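Local structure of BH0493 protein (Bacillus halodurans C-125, 2PNK) at residues R171-L176 against M221-P226. The protein probably interconverts uronates and their keto isomers as a zinc-binding uronate isomerase of the amidohydrolase superfamily. Numbering follows the deposited sequence.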
loop_
_atom_site.group_PDB
_atom_site.type_symbol
_atom_site.label_atom_id
_atom_site.label_comp_id
_atom_site.label_asym_id
_atom_site.label_seq_id
_atom_site.Cartn_x
_atom_site.Cartn_y
_atom_site.Cartn_z
ATOM N N ARG A 171 15.243 27.650 1.127
ATOM C CA ARG A 171 15.329 26.547 0.179
ATOM C C ARG A 171 16.729 26.483 -0.416
ATOM O O ARG A 171 17.232 27.470 -0.938
ATOM C CB ARG A 171 14.284 26.685 -0.930
ATOM C CG ARG A 171 14.348 25.615 -2.018
ATOM C CD ARG A 171 13.558 26.058 -3.244
ATOM N NE ARG A 171 13.401 24.999 -4.242
ATOM C CZ ARG A 171 14.146 24.863 -5.340
ATOM N NH1 ARG A 171 15.133 25.713 -5.602
ATOM N NH2 ARG A 171 13.911 23.862 -6.181
ATOM N N LEU A 172 17.336 25.304 -0.359
ATOM C CA LEU A 172 18.759 25.155 -0.714
ATOM C C LEU A 172 19.032 24.199 -1.870
ATOM O O LEU A 172 20.174 23.859 -2.133
ATOM C CB LEU A 172 19.542 24.716 0.525
ATOM C CG LEU A 172 19.554 25.741 1.672
ATOM C CD1 LEU A 172 20.053 25.046 2.956
ATOM C CD2 LEU A 172 20.409 26.947 1.309
ATOM N N ASP A 173 18.010 23.818 -2.621
ATOM C CA ASP A 173 18.206 22.910 -3.733
ATOM C C ASP A 173 19.350 23.202 -4.687
ATOM O O ASP A 173 20.072 22.280 -5.039
ATOM C CB ASP A 173 16.919 22.753 -4.541
ATOM C CG ASP A 173 15.810 22.091 -3.749
ATOM O OD1 ASP A 173 15.632 22.401 -2.557
ATOM O OD2 ASP A 173 15.079 21.297 -4.334
ATOM N N PRO A 174 19.482 24.453 -5.174
ATOM C CA PRO A 174 20.587 24.761 -6.073
ATOM C C PRO A 174 21.991 24.571 -5.455
ATOM O O PRO A 174 22.897 24.139 -6.147
ATOM C CB PRO A 174 20.353 26.252 -6.427
ATOM C CG PRO A 174 18.901 26.489 -6.155
ATOM C CD PRO A 174 18.607 25.628 -4.967
ATOM N N LEU A 175 22.149 24.899 -4.176
ATOM C CA LEU A 175 23.409 24.726 -3.471
ATOM C C LEU A 175 23.716 23.236 -3.285
ATOM O O LEU A 175 24.831 22.760 -3.530
ATOM C CB LEU A 175 23.349 25.426 -2.102
ATOM C CG LEU A 175 24.580 25.298 -1.207
ATOM C CD1 LEU A 175 25.739 26.208 -1.708
ATOM C CD2 LEU A 175 24.215 25.617 0.259
ATOM N N LEU A 176 22.724 22.482 -2.849
ATOM C CA LEU A 176 22.961 21.063 -2.533
ATOM C C LEU A 176 22.949 20.110 -3.719
ATOM O O LEU A 176 23.717 19.150 -3.728
ATOM C CB LEU A 176 21.966 20.575 -1.462
ATOM C CG LEU A 176 22.075 21.185 -0.058
ATOM C CD1 LEU A 176 20.982 20.580 0.822
ATOM C CD2 LEU A 176 23.405 20.897 0.547
HETATM N N MSE A 221 15.453 25.134 7.230
HETATM C CA MSE A 221 16.127 25.139 5.924
HETATM C C MSE A 221 15.723 23.858 5.184
HETATM O O MSE A 221 15.548 22.809 5.814
HETATM C CB MSE A 221 17.646 25.171 6.097
HETATM C CG MSE A 221 18.213 26.490 6.622
HETATM SE SE MSE A 221 20.157 26.321 6.791
HETATM C CE MSE A 221 20.211 25.371 8.491
ATOM N N ALA A 222 15.549 23.947 3.864
ATOM C CA ALA A 222 14.881 22.893 3.085
ATOM C C ALA A 222 15.576 22.486 1.809
ATOM O O ALA A 222 16.258 23.290 1.174
ATOM C CB ALA A 222 13.444 23.324 2.735
ATOM N N VAL A 223 15.387 21.209 1.439
ATOM C CA VAL A 223 15.837 20.689 0.158
ATOM C C VAL A 223 14.906 19.568 -0.318
ATOM O O VAL A 223 14.380 18.820 0.486
ATOM C CB VAL A 223 17.316 20.176 0.222
ATOM C CG1 VAL A 223 17.463 18.992 1.199
ATOM C CG2 VAL A 223 17.829 19.801 -1.164
ATOM N N SER A 224 14.705 19.472 -1.637
ATOM C CA SER A 224 14.054 18.313 -2.230
ATOM C C SER A 224 15.092 17.395 -2.826
ATOM O O SER A 224 16.032 17.855 -3.455
ATOM C CB SER A 224 13.071 18.737 -3.305
ATOM O OG SER A 224 12.168 19.681 -2.747
ATOM N N LEU A 225 14.887 16.083 -2.665
ATOM C CA LEU A 225 15.929 15.124 -2.914
ATOM C C LEU A 225 15.410 13.960 -3.729
ATOM O O LEU A 225 14.270 13.525 -3.517
ATOM C CB LEU A 225 16.432 14.563 -1.572
ATOM C CG LEU A 225 17.108 15.590 -0.655
ATOM C CD1 LEU A 225 17.310 15.013 0.779
ATOM C CD2 LEU A 225 18.443 16.090 -1.216
ATOM N N PRO A 226 16.271 13.397 -4.605
ATOM C CA PRO A 226 15.852 12.303 -5.441
ATOM C C PRO A 226 15.720 10.986 -4.695
ATOM O O PRO A 226 16.181 10.840 -3.555
ATOM C CB PRO A 226 16.982 12.204 -6.466
ATOM C CG PRO A 226 18.160 12.643 -5.737
ATOM C CD PRO A 226 17.680 13.751 -4.855
HETATM O O HOH W 1 12.890 22.331 -1.248
#
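Asp-173 turns its carboxylate to strand 221-225, where OD1 accepts the backbone N-H of Ser-224 at 3.2 Å, reached from above the carboxylate plane and 37° out of it; a weak second bond from the same N-H goes to OD2. OD1 also lies 3.2 Å from Val-223 CA, and a water donating to it joins it to Ser-224 OG. With CG anti to its own carbonyl carbon (chi1 -65°), the carboxylate swings to this N-H just past the bridged pair, where segment 171-176 turns from strand into helix. With an alanine in place of Asp-173, the Ser-224 N-H would probably lose this acceptor and Arg-171 NH2 its nearby charge. One step back, Leu-172 N donates to Ala-222 O at 2.8 Å, completing the parallel pairing of Arg-171 with Ala-222. On the apolar side, Leu-176 CD1 meets Val-223 CB at 3.7 Å, the side chains crossing at about a right angle, and Leu-172 CD1 rests on CB and SE of Met-221, a selenomethionine. Asp-173 CB lies against one guanidinium face of Arg-171, toward its rim; NH2 meets OD2 by charge alone, while NH1 pairs with Asp-146. The side chains of Ala-222 and Arg-171 lie about 6 Å from those of His-27 and His-29 respectively, zinc-binding residues of this protein. Leu-172 and Leu-176 pack on helix 236-252; strand 256-263 pairs in parallel with 221-225, and the beta-alpha-beta crossover from 170-171 is consistent with an amidohydrolase-type barrel.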